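Local coordinates for octenoyl-coa reductase/carboxylase (Streptomyces sp., PDB 4A0S), which probably catalyses the NADPH-dependent reductive carboxylation of 2-octenoyl-CoA, supplying an unusual extender unit for cinnabaramide polyketide biosynthesis, at residues E85-T89 with F90-K94; I74-N77 with T78-S81. All coordinates share one frame; numbering follows the deposited sequence.

Contact 1. Residues E85-T89 with F90-K94; sequences EPIPT and FHFLK. With CO8 (octanoyl-coenzyme A), chain E.
The carbonyl oxygen of Thr89 receives two backbone N-H groups. Leu93 N donates to Thr89 O at 2.9 Å, as expected of a helical turn; Phe92 N adds a strongly bent, weak bond. One residue earlier, Pro88 O accepts from His91 N at 3.0 Å. Proline suits this place just ahead of the helix, since it brings no N-H that would need a partner. Thr89 CG2 touches Phe92 CD2 at 4.1 Å, while OG1 bonds to His111 ND1. The backbone bonds from Leu93, Phe92 and His91 form the first turn of helix 89-97, in the GroES-like domain of an enoyl reductase of the medium-chain dehydrogenase/reductase type, and the turn doubles as a wall of the coenzyme A pocket. Branched Ile87 serves both sides: its CB meets Phe92 CZ at 3.7 Å, and CG2 touches His91 CB while also lying against a face of the adenine near N9A. Pro88 lies against the same face of that base, its CD 3.3 Å from C6A of the ligand. His91 has CG anti to its own amide nitrogen (chi1 169°), which swings the imidazole out to the ligand. There NE2 donates a very short bond, 2.5 Å and nearly straight, to diphosphate oxygen O2A, and ribose oxygen O4B sits 3.1 Å above one ring face. The phosphate charge would probably favour a protonated imidazole. Arg348 of the second subunit packs on Pro86 and Ile87, and Arg286, Arg293 and Tyr349 of that subunit bind the same coenzyme A.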
loop_
_atom_site.group_PDB
_atom_site.type_symbol
_atom_site.label_atom_id
_atom_site.label_comp_id
_atom_site.label_asym_id
_atom_site.label_seq_id
_atom_site.Cartn_x
_atom_site.Cartn_y
_atom_site.Cartn_z
ATOM N N GLU A 85 32.656 -1.768 16.035
ATOM C CA GLU A 85 31.574 -2.747 16.042
ATOM C C GLU A 85 30.406 -2.399 15.105
ATOM O O GLU A 85 30.144 -1.227 14.842
ATOM C CB GLU A 85 31.056 -2.933 17.456
ATOM C CG GLU A 85 32.032 -3.637 18.353
ATOM C CD GLU A 85 31.386 -4.087 19.634
ATOM O OE1 GLU A 85 30.199 -3.760 19.841
ATOM O OE2 GLU A 85 32.054 -4.777 20.427
ATOM N N PRO A 86 29.723 -3.430 14.578
ATOM C CA PRO A 86 30.112 -4.828 14.719
ATOM C C PRO A 86 31.290 -5.147 13.810
ATOM O O PRO A 86 31.945 -6.168 13.976
ATOM C CB PRO A 86 28.869 -5.578 14.246
ATOM C CG PRO A 86 28.281 -4.673 13.239
ATOM C CD PRO A 86 28.471 -3.296 13.811
ATOM N N ILE A 87 31.540 -4.266 12.849
ATOM C CA ILE A 87 32.627 -4.408 11.901
ATOM C C ILE A 87 33.264 -3.040 11.767
ATOM O O ILE A 87 32.553 -2.050 11.608
ATOM C CB ILE A 87 32.107 -4.829 10.512
ATOM C CG1 ILE A 87 31.496 -6.235 10.549
ATOM C CG2 ILE A 87 33.223 -4.711 9.458
ATOM C CD1 ILE A 87 30.366 -6.422 9.557
ATOM N N PRO A 88 34.607 -2.974 11.816
ATOM C CA PRO A 88 35.315 -1.700 11.680
ATOM C C PRO A 88 34.832 -0.959 10.446
ATOM O O PRO A 88 34.723 -1.562 9.383
ATOM C CB PRO A 88 36.768 -2.126 11.479
ATOM C CG PRO A 88 36.866 -3.434 12.134
ATOM C CD PRO A 88 35.535 -4.104 11.954
ATOM N N THR A 89 34.533 0.328 10.594
ATOM C CA THR A 89 34.060 1.144 9.471
ATOM C C THR A 89 35.037 1.164 8.295
ATOM O O THR A 89 34.636 1.335 7.150
ATOM C CB THR A 89 33.759 2.595 9.883
ATOM O OG1 THR A 89 34.868 3.135 10.606
ATOM C CG2 THR A 89 32.521 2.657 10.735
ATOM N N PHE A 90 36.318 0.968 8.569
ATOM C CA PHE A 90 37.290 0.929 7.474
ATOM C C PHE A 90 36.970 -0.135 6.426
ATOM O O PHE A 90 37.229 0.066 5.241
ATOM C CB PHE A 90 38.695 0.812 8.036
ATOM C CG PHE A 90 39.097 2.028 8.803
ATOM C CD1 PHE A 90 39.605 3.138 8.139
ATOM C CD2 PHE A 90 38.900 2.097 10.168
ATOM C CE1 PHE A 90 39.946 4.274 8.818
ATOM C CE2 PHE A 90 39.235 3.249 10.866
ATOM C CZ PHE A 90 39.765 4.338 10.181
ATOM N N HIS A 91 36.359 -1.232 6.854
ATOM C CA HIS A 91 35.910 -2.254 5.920
ATOM C C HIS A 91 34.856 -1.661 4.984
ATOM O O HIS A 91 34.851 -1.951 3.788
ATOM C CB HIS A 91 35.350 -3.469 6.663
ATOM C CG HIS A 91 34.632 -4.438 5.774
ATOM N ND1 HIS A 91 35.291 -5.279 4.893
ATOM C CD2 HIS A 91 33.310 -4.692 5.619
ATOM C CE1 HIS A 91 34.402 -6.011 4.242
ATOM N NE2 HIS A 91 33.194 -5.673 4.662
ATOM N N PHE A 92 33.976 -0.818 5.531
ATOM C CA PHE A 92 32.944 -0.156 4.722
ATOM C C PHE A 92 33.529 0.872 3.782
ATOM O O PHE A 92 33.117 0.968 2.619
ATOM C CB PHE A 92 31.861 0.477 5.595
ATOM C CG PHE A 92 31.316 -0.459 6.636
ATOM C CD1 PHE A 92 30.994 -1.776 6.310
ATOM C CD2 PHE A 92 31.154 -0.029 7.943
ATOM C CE1 PHE A 92 30.508 -2.651 7.283
ATOM C CE2 PHE A 92 30.661 -0.896 8.933
ATOM C CZ PHE A 92 30.346 -2.202 8.601
ATOM N N LEU A 93 34.509 1.612 4.288
ATOM C CA LEU A 93 35.175 2.630 3.510
ATOM C C LEU A 93 35.850 1.970 2.324
ATOM O O LEU A 93 35.809 2.488 1.208
ATOM C CB LEU A 93 36.176 3.399 4.372
ATOM C CG LEU A 93 35.584 4.204 5.536
ATOM C CD1 LEU A 93 36.684 4.942 6.286
ATOM C CD2 LEU A 93 34.513 5.180 5.063
ATOM N N LYS A 94 36.436 0.802 2.560
ATOM C CA LYS A 94 37.106 0.074 1.498
ATOM C C LYS A 94 36.112 -0.485 0.488
ATOM O O LYS A 94 36.367 -0.460 -0.712
ATOM C CB LYS A 94 37.990 -1.024 2.086
ATOM C CG LYS A 94 39.226 -0.471 2.772
ATOM C CD LYS A 94 40.195 -1.557 3.218
ATOM C CE LYS A 94 41.604 -0.967 3.418
ATOM N NZ LYS A 94 42.221 -0.380 2.174
HETATM N N1A CO8 E . 37.897 -6.418 10.997
HETATM C C2A CO8 E . 37.954 -6.232 9.678
HETATM N N3A CO8 E . 37.009 -6.707 8.874
HETATM C C4A CO8 E . 35.967 -7.389 9.399
HETATM C C5A CO8 E . 35.867 -7.602 10.769
HETATM C C6A CO8 E . 36.877 -7.093 11.581
HETATM N N6A CO8 E . 36.822 -7.264 12.905
HETATM N N7A CO8 E . 34.748 -8.290 11.000
HETATM C C8A CO8 E . 34.163 -8.509 9.820
HETATM N N9A CO8 E . 34.907 -7.961 8.845
HETATM C C1B CO8 E . 34.656 -7.953 7.378
HETATM C C2B CO8 E . 34.975 -9.315 6.754
HETATM O O2B CO8 E . 35.600 -9.131 5.463
HETATM C C3B CO8 E . 33.577 -9.908 6.607
HETATM O O3B CO8 E . 33.543 -10.865 5.558
HETATM P P3B CO8 E . 33.557 -12.416 6.020
HETATM O O7A CO8 E . 34.769 -13.123 5.193
HETATM O O8A CO8 E . 34.091 -12.530 7.573
HETATM O O9A CO8 E . 32.236 -13.057 5.858
HETATM C C4B CO8 E . 32.717 -8.696 6.269
HETATM O O4B CO8 E . 33.253 -7.649 7.090
HETATM C C5B CO8 E . 31.277 -8.852 6.773
HETATM O O5B CO8 E . 30.555 -7.624 6.543
HETATM P P1A CO8 E . 30.099 -7.223 5.019
HETATM O O1A CO8 E . 29.299 -5.778 5.154
HETATM O O2A CO8 E . 31.232 -7.071 4.051
HETATM O O3A CO8 E . 29.134 -8.451 4.500
HETATM P P2A CO8 E . 27.508 -8.617 4.638
HETATM O O4A CO8 E . 27.229 -10.166 4.912
HETATM O O5A CO8 E . 26.734 -8.104 3.460
HETATM O O6A CO8 E . 27.074 -7.862 6.020
HETATM C CBP CO8 E . 25.747 -6.376 7.462
HETATM C CCP CO8 E . 25.861 -7.088 6.093
HETATM C CDP CO8 E . 25.465 -7.479 8.497
HETATM C CEP CO8 E . 24.535 -5.445 7.396
HETATM C CAP CO8 E . 27.069 -5.594 7.767
HETATM O OAP CO8 E . 27.494 -4.724 6.669
HETATM C C9P CO8 E . 27.051 -4.810 9.109
HETATM O O9P CO8 E . 27.158 -5.432 10.173
HETATM N N8P CO8 E . 26.956 -3.463 9.029
HETATM C C7P CO8 E . 27.020 -2.582 10.233
HETATM C C6P CO8 E . 25.650 -2.046 10.735
HETATM C C5P CO8 E . 25.627 -2.110 12.282
HETATM O O5P CO8 E . 25.719 -3.195 12.849
HETATM N N4P CO8 E . 25.661 -0.998 13.012
HETATM C C3P CO8 E . 25.405 0.389 12.638
HETATM C C2P CO8 E . 24.086 0.658 13.379
HETATM S S1P CO8 E . 22.751 1.165 12.232
HETATM C "C1'" CO8 E . 22.772 2.860 12.573
HETATM O "O1'" CO8 E . 23.135 3.327 13.668
HETATM C "C2'" CO8 E . 22.376 3.641 11.508
HETATM C "C3'" CO8 E . 22.302 5.013 11.566
HETATM C "C4'" CO8 E . 21.852 5.719 10.443
HETATM C "C5'" CO8 E . 21.850 4.953 9.130
HETATM C "C6'" CO8 E . 21.480 6.002 8.059
HETATM C "C7'" CO8 E . 21.200 5.306 6.756
HETATM C "C8'" CO8 E . 20.976 6.385 5.692
#

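Contact 2. Residues I74-N77 with T78-S81. With NAP (NADP nicotinamide-adenine-dinucleotide phosphate), chain F.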
loop_
_atom_site.group_PDB
_atom_site.type_symbol
_atom_site.label_atom_id
_atom_site.label_comp_id
_atom_site.label_asym_id
_atom_site.label_seq_id
_atom_site.Cartn_x
_atom_site.Cartn_y
_atom_site.Cartn_z
ATOM N N ILE A 74 26.179 13.250 18.345
ATOM C CA ILE A 74 26.572 11.861 18.503
ATOM C C ILE A 74 25.375 11.009 18.129
ATOM O O ILE A 74 24.242 11.258 18.585
ATOM C CB ILE A 74 27.030 11.531 19.937
ATOM C CG1 ILE A 74 28.108 12.512 20.370
ATOM C CG2 ILE A 74 27.528 10.087 20.014
ATOM C CD1 ILE A 74 29.355 12.456 19.507
ATOM N N ASN A 75 25.627 10.045 17.253
ATOM C CA ASN A 75 24.665 9.026 16.966
ATOM C C ASN A 75 25.207 7.740 17.460
ATOM O O ASN A 75 26.405 7.623 17.724
ATOM C CB ASN A 75 24.386 8.969 15.474
ATOM C CG ASN A 75 23.437 10.031 15.072
ATOM O OD1 ASN A 75 22.251 9.934 15.362
ATOM N ND2 ASN A 75 23.951 11.091 14.483
ATOM N N TYR A 76 24.335 6.762 17.612
ATOM C CA TYR A 76 24.847 5.538 18.112
ATOM C C TYR A 76 25.852 4.967 17.135
ATOM O O TYR A 76 26.811 4.355 17.555
ATOM C CB TYR A 76 23.760 4.551 18.542
ATOM C CG TYR A 76 24.223 3.810 19.765
ATOM C CD1 TYR A 76 25.212 2.838 19.662
ATOM C CD2 TYR A 76 23.735 4.119 21.028
ATOM C CE1 TYR A 76 25.690 2.161 20.771
ATOM C CE2 TYR A 76 24.214 3.437 22.165
ATOM C CZ TYR A 76 25.203 2.459 22.018
ATOM O OH TYR A 76 25.686 1.736 23.095
ATOM N N ASN A 77 25.662 5.210 15.836
ATOM C CA ASN A 77 26.608 4.667 14.867
ATOM C C ASN A 77 28.017 5.244 15.051
ATOM O O ASN A 77 29.007 4.581 14.731
ATOM C CB ASN A 77 26.118 4.765 13.407
ATOM C CG ASN A 77 26.034 6.209 12.889
ATOM O OD1 ASN A 77 26.180 7.166 13.636
ATOM N ND2 ASN A 77 25.794 6.357 11.587
ATOM N N THR A 78 28.083 6.457 15.597
ATOM C CA THR A 78 29.341 7.094 15.967
ATOM C C THR A 78 30.015 6.250 17.025
ATOM O O THR A 78 31.204 5.951 16.923
ATOM C CB THR A 78 29.113 8.529 16.506
ATOM O OG1 THR A 78 28.210 9.223 15.634
ATOM C CG2 THR A 78 30.454 9.304 16.619
ATOM N N VAL A 79 29.243 5.876 18.042
ATOM C CA VAL A 79 29.668 4.928 19.065
ATOM C C VAL A 79 30.075 3.576 18.472
ATOM O O VAL A 79 31.156 3.086 18.787
ATOM C CB VAL A 79 28.569 4.711 20.130
ATOM C CG1 VAL A 79 29.002 3.679 21.168
ATOM C CG2 VAL A 79 28.179 6.038 20.782
ATOM N N TRP A 80 29.217 2.969 17.647
ATOM C CA TRP A 80 29.570 1.702 17.008
ATOM C C TRP A 80 30.898 1.850 16.267
ATOM O O TRP A 80 31.765 0.996 16.400
ATOM C CB TRP A 80 28.508 1.238 16.003
ATOM C CG TRP A 80 27.168 0.916 16.567
ATOM C CD1 TRP A 80 25.965 1.384 16.120
ATOM C CD2 TRP A 80 26.883 0.075 17.683
ATOM N NE1 TRP A 80 24.945 0.871 16.880
ATOM C CE2 TRP A 80 25.479 0.074 17.854
ATOM C CE3 TRP A 80 27.675 -0.669 18.566
ATOM C CZ2 TRP A 80 24.843 -0.659 18.865
ATOM C CZ3 TRP A 80 27.053 -1.399 19.572
ATOM C CH2 TRP A 80 25.645 -1.392 19.711
ATOM N N SER A 81 31.035 2.931 15.489
ATOM C CA SER A 81 32.275 3.245 14.759
ATOM C C SER A 81 33.490 3.227 15.649
ATOM O O SER A 81 34.487 2.577 15.343
ATOM C CB SER A 81 32.237 4.655 14.169
ATOM O OG SER A 81 31.273 4.765 13.171
HETATM P PA NAP F . 20.433 6.254 22.049
HETATM O O1A NAP F . 20.183 7.804 21.925
HETATM O O2A NAP F . 21.579 5.824 22.916
HETATM O O5B NAP F . 19.132 5.664 22.619
HETATM C C5B NAP F . 19.048 4.255 22.695
HETATM C C4B NAP F . 18.055 3.939 23.801
HETATM O O4B NAP F . 17.951 2.509 23.826
HETATM C C3B NAP F . 18.537 4.388 25.197
HETATM O O3B NAP F . 17.651 5.412 25.600
HETATM C C2B NAP F . 18.252 3.196 26.099
HETATM O O2B NAP F . 16.926 3.227 26.624
HETATM C C1B NAP F . 18.343 2.025 25.188
HETATM N N9A NAP F . 19.766 1.607 25.117
HETATM C C8A NAP F . 20.878 2.356 25.198
HETATM N N7A NAP F . 21.967 1.591 25.046
HETATM C C5A NAP F . 21.520 0.356 24.868
HETATM C C6A NAP F . 22.165 -0.843 24.690
HETATM N N6A NAP F . 23.495 -0.878 24.633
HETATM N N1A NAP F . 21.428 -1.933 24.540
HETATM C C2A NAP F . 20.099 -1.885 24.557
HETATM N N3A NAP F . 19.441 -0.763 24.751
HETATM C C4A NAP F . 20.141 0.364 24.904
HETATM O O3 NAP F . 20.625 5.601 20.599
HETATM P PN NAP F . 19.627 5.867 19.368
HETATM O O1N NAP F . 20.325 7.063 18.630
HETATM O O2N NAP F . 18.180 6.011 19.763
HETATM O O5D NAP F . 19.933 4.524 18.561
HETATM C C5D NAP F . 19.397 3.337 19.138
HETATM C C4D NAP F . 19.779 2.233 18.193
HETATM O O4D NAP F . 19.202 2.590 16.889
HETATM C C3D NAP F . 21.287 2.133 17.957
HETATM O O3D NAP F . 21.514 0.710 17.889
HETATM C C2D NAP F . 21.500 2.793 16.612
HETATM O O2D NAP F . 22.655 2.253 15.928
HETATM C C1D NAP F . 20.247 2.293 15.920
HETATM N N1N NAP F . 19.902 3.289 14.933
HETATM C C2N NAP F . 19.635 2.835 13.659
HETATM C C3N NAP F . 19.301 3.792 12.743
HETATM C C7N NAP F . 19.029 3.304 11.373
HETATM O O7N NAP F . 18.993 2.099 11.103
HETATM N N7N NAP F . 18.887 4.278 10.515
HETATM C C4N NAP F . 19.227 5.151 13.062
HETATM C C5N NAP F . 19.479 5.618 14.340
HETATM C C6N NAP F . 19.815 4.667 15.291
HETATM P P2B NAP F . 16.670 2.263 27.887
HETATM O O1X NAP F . 15.290 2.979 28.375
HETATM O O2X NAP F . 16.381 0.752 27.408
HETATM O O3X NAP F . 17.904 2.509 28.721
HETATM O O HOH W 1 26.958 11.490 14.308
HETATM O O HOH W 2 28.864 8.986 12.956
#
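Tyr76 and Trp80, one helical turn apart, meet with their ring planes at 48° and the Tyr76 and six-membered Trp80 centroids 4.7 Å apart, an oblique meeting of the two rings. Tyr76 CD1 rests over one face of the indole, near its rim, 3.3 Å from Trp80 CE2. Val79 CB covers a face of the tyrosine ring in a CH-pi contact, and diphosphate oxygen O2A of NADP lies in plane at that ring's edge. The indole edge is also turned to the cofactor: Trp80 NE1 donates to O2D of the nicotinamide ribose at 2.8 Å. Replacing Trp80 by alanine removes the indole, and the nicotinamide-ribose hydroxyl would probably lose its hold while the Tyr76 ring became freer to turn. Backbone bonds brace the pair, Trp80 N donating to Tyr76 O. Asn77 O is gripped twice, by Ser81 N at 2.7 Å and Ser81 OG at 2.8 Å, from opposite faces of its carbonyl plane; serine is small enough to fold back on its own helix. Asn75 is the N-cap residue, and its N donates to Thr78 OG1 at 3.2 Å, the hydroxyl lying beside the Thr78 backbone nitrogen (chi1 -46°). The Asn75 side chain makes no capping bond. Its ND2 instead binds Asp116 and a water shared with Thr78 OG1, and Asn77 ND2 binds Ser115. Ile74 pairs through its backbone with Val409 of strand 408-412, Ile74 and Val79 pack on helix 393-401, and Asn75 and Asn77 face helix 200-210.

How the contacts relate
Contacts 2 and 1 follow one another along the chain as the starts of successive helices, 76-82 and 89-97, with their centres 13 Å apart. They are joined directly: Glu85 N probably donates to Trp80 O at 2.9 Å, and Thr89 CG2 packs on Ser81 OG at 3.5 Å. Contact 1 lines the nucleotide and pantetheine parts of octanoyl-CoA, whereas contact 2 lies along NADP and, through Asn77 and Trp80, also touches the acyl-CoA. The two ligands converge nearer to contact 2 than to contact 1: nicotinamide C4N of NADP is 3.4 Å from C3' of the acyl chain, a spacing consistent with hydride transfer.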